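Local coordinates for beta-galactosidase/beta-glucuronidase (Faecalibacterium prausnitzii L2-6, PDB 6MVF), which binds flavin mononucleotide and is a glycoside hydrolase family 2 enzyme that acts as a beta-glucuronidase and may also have beta-galactosidase activity, at residues L296-H302 and A529-M535. Numbering follows the deposited sequence.
Sequences LRGVSRH and ASHVWNM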
loop_
_atom_site.group_PDB
_atom_site.type_symbol
_atom_site.label_atom_id
_atom_site.label_comp_id
_atom_site.label_asym_id
_atom_site.label_seq_id
_atom_site.Cartn_x
_atom_site.Cartn_y
_atom_site.Cartn_z
ATOM N N LEU A 296 1.988 36.808 -10.317
ATOM C CA LEU A 296 2.759 35.786 -9.612
ATOM C C LEU A 296 3.072 36.252 -8.192
ATOM O O LEU A 296 3.797 37.234 -8.001
ATOM C CB LEU A 296 4.051 35.476 -10.364
ATOM C CG LEU A 296 3.891 34.756 -11.709
ATOM C CD1 LEU A 296 5.198 34.134 -12.133
ATOM C CD2 LEU A 296 2.765 33.692 -11.657
ATOM N N ARG A 297 2.530 35.554 -7.198
ATOM C CA ARG A 297 2.719 35.897 -5.792
ATOM C C ARG A 297 3.164 34.642 -5.048
ATOM O O ARG A 297 2.382 33.695 -4.883
ATOM C CB ARG A 297 1.434 36.481 -5.193
ATOM C CG ARG A 297 0.904 37.730 -5.922
ATOM C CD ARG A 297 1.958 38.870 -5.915
ATOM N NE ARG A 297 1.499 40.118 -6.522
ATOM C CZ ARG A 297 1.953 40.616 -7.674
ATOM N NH1 ARG A 297 2.882 39.979 -8.376
ATOM N NH2 ARG A 297 1.469 41.757 -8.136
ATOM N N GLY A 298 4.417 34.617 -4.611
ATOM C CA GLY A 298 4.930 33.409 -4.006
ATOM C C GLY A 298 6.138 33.568 -3.106
ATOM O O GLY A 298 6.264 34.554 -2.372
ATOM N N VAL A 299 7.029 32.570 -3.143
ATOM C CA VAL A 299 8.064 32.402 -2.131
ATOM C C VAL A 299 9.309 31.827 -2.794
ATOM O O VAL A 299 9.273 31.325 -3.916
ATOM C CB VAL A 299 7.581 31.484 -0.965
ATOM C CG1 VAL A 299 6.299 31.998 -0.359
ATOM C CG2 VAL A 299 7.348 30.072 -1.445
ATOM N N SER A 300 10.425 31.915 -2.086
ATOM C CA SER A 300 11.635 31.176 -2.408
ATOM C C SER A 300 11.748 30.000 -1.458
ATOM O O SER A 300 11.103 29.973 -0.405
ATOM C CB SER A 300 12.867 32.072 -2.302
ATOM O OG SER A 300 12.811 33.104 -3.287
ATOM N N ARG A 301 12.573 29.021 -1.838
ATOM C CA ARG A 301 12.705 27.784 -1.074
ATOM C C ARG A 301 14.127 27.270 -1.209
ATOM O O ARG A 301 14.591 27.042 -2.327
ATOM C CB ARG A 301 11.698 26.732 -1.573
ATOM C CG ARG A 301 11.680 25.403 -0.805
ATOM C CD ARG A 301 12.258 24.242 -1.621
ATOM N NE ARG A 301 12.273 22.996 -0.855
ATOM C CZ ARG A 301 12.778 21.837 -1.288
ATOM N NH1 ARG A 301 13.326 21.743 -2.497
ATOM N NH2 ARG A 301 12.716 20.756 -0.516
ATOM N N HIS A 302 14.816 27.095 -0.080
ATOM C CA HIS A 302 16.107 26.419 -0.030
ATOM C C HIS A 302 15.892 24.907 0.160
ATOM O O HIS A 302 14.779 24.457 0.450
ATOM C CB HIS A 302 16.961 27.011 1.088
ATOM C CG HIS A 302 17.941 28.038 0.623
ATOM N ND1 HIS A 302 18.888 27.774 -0.342
ATOM C CD2 HIS A 302 18.138 29.321 1.004
ATOM C CE1 HIS A 302 19.615 28.858 -0.550
ATOM N NE2 HIS A 302 19.187 29.809 0.262
ATOM N N ALA A 529 6.335 39.229 -10.662
ATOM C CA ALA A 529 6.425 38.205 -9.626
ATOM C C ALA A 529 7.129 38.773 -8.400
ATOM O O ALA A 529 8.159 39.434 -8.528
ATOM C CB ALA A 529 7.169 36.963 -10.126
ATOM N N SER A 530 6.574 38.501 -7.226
ATOM C CA SER A 530 7.212 38.746 -5.942
ATOM C C SER A 530 7.455 37.414 -5.235
ATOM O O SER A 530 6.630 36.493 -5.317
ATOM C CB SER A 530 6.350 39.665 -5.058
ATOM O OG SER A 530 5.036 39.152 -4.897
ATOM N N HIS A 531 8.585 37.323 -4.530
ATOM C CA HIS A 531 9.009 36.096 -3.863
ATOM C C HIS A 531 9.458 36.419 -2.446
ATOM O O HIS A 531 10.503 37.047 -2.251
ATOM C CB HIS A 531 10.140 35.421 -4.630
ATOM C CG HIS A 531 9.744 34.910 -5.977
ATOM N ND1 HIS A 531 10.020 35.595 -7.141
ATOM C CD2 HIS A 531 9.092 33.780 -6.347
ATOM C CE1 HIS A 531 9.561 34.905 -8.172
ATOM N NE2 HIS A 531 8.995 33.802 -7.717
ATOM N N VAL A 532 8.683 35.978 -1.455
ATOM C CA VAL A 532 9.109 36.081 -0.062
ATOM C C VAL A 532 10.428 35.360 0.136
ATOM O O VAL A 532 10.566 34.174 -0.192
ATOM C CB VAL A 532 8.050 35.483 0.873
ATOM C CG1 VAL A 532 8.603 35.387 2.313
ATOM C CG2 VAL A 532 6.781 36.286 0.793
ATOM N N TRP A 533 11.406 36.066 0.681
ATOM C CA TRP A 533 12.572 35.412 1.252
ATOM C C TRP A 533 12.263 35.249 2.732
ATOM O O TRP A 533 12.134 36.243 3.452
ATOM C CB TRP A 533 13.834 36.231 1.013
ATOM C CG TRP A 533 15.102 35.467 1.304
ATOM C CD1 TRP A 533 15.882 35.559 2.425
ATOM C CD2 TRP A 533 15.723 34.496 0.464
ATOM N NE1 TRP A 533 16.960 34.714 2.322
ATOM C CE2 TRP A 533 16.881 34.044 1.131
ATOM C CE3 TRP A 533 15.428 33.980 -0.796
ATOM C CZ2 TRP A 533 17.725 33.086 0.588
ATOM C CZ3 TRP A 533 16.272 33.038 -1.334
ATOM C CH2 TRP A 533 17.415 32.605 -0.644
ATOM N N ASN A 534 12.055 34.012 3.184
ATOM C CA ASN A 534 12.100 32.770 2.413
ATOM C C ASN A 534 10.900 31.943 2.951
ATOM O O ASN A 534 10.299 32.330 3.956
ATOM C CB ASN A 534 13.479 32.078 2.611
ATOM C CG ASN A 534 13.647 30.790 1.809
ATOM O OD1 ASN A 534 13.095 29.752 2.159
ATOM N ND2 ASN A 534 14.455 30.847 0.753
ATOM N N MET A 535 10.524 30.837 2.289
ATOM C CA MET A 535 9.406 30.033 2.787
ATOM C C MET A 535 9.716 29.445 4.153
ATOM O O MET A 535 8.863 29.450 5.054
ATOM C CB MET A 535 9.072 28.895 1.815
ATOM C CG MET A 535 7.872 28.071 2.236
ATOM S SD MET A 535 6.282 28.956 2.263
ATOM C CE MET A 535 5.218 27.748 3.051
HETATM O O HOH W 1 5.367 37.445 -2.627
HETATM O O HOH W 2 12.693 35.445 -2.298
#
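With chi1 of Trp533 at -167°, its CG lies opposite the backbone N and the indole runs back to Ser300 and His302; Ser300 OG, turned beside its own N, rests against the same ring. The two segments are the first and last parallel strands of the TIM barrel, and their pairing closes it; strands 331-334 and 482-487 continue the sheet beyond them. Registry is set by alternating backbone bonds: Ser530 N to Leu296 O, Gly298 N to Ser530 O (3.0 Å), Val532 N to Gly298 O and Ser300 N to Val532 O. Past the cis peptide between Trp533 and Asn534, Met535 N still reaches Ser300 O at 2.9 Å.

Leu296 O is gripped twice: Arg297 NH1 and Ser530 N approach from opposite faces of the carbonyl plane, NH1 standing 55° out of it. The guanidinium also donates to Ile527 O and Phe521 O, which fixes its rotation. Val299 and Val532 share the face turned to the barrel helices, where Val299 CG2 meets Met535 CB at 3.9 Å and Leu327 of helix 314-327 adds cover.

At the C-terminal mouth, Trp533 CE3 lies 3.5 Å from Ser300 CB, while its CH2 touches His302 NE2; these two rings are inclined at 80°, and Tyr337 bonds His302 ND1. One indole face carries Asn534 ND2, offset toward the rim. Replacing Trp533 by an alanine would probably open a gap beside Ser300 and leave the His302 imidazole less firmly held in its tilt. A water sits in the indole plane at the ring's edge, donating to His531 O at 2.7 Å.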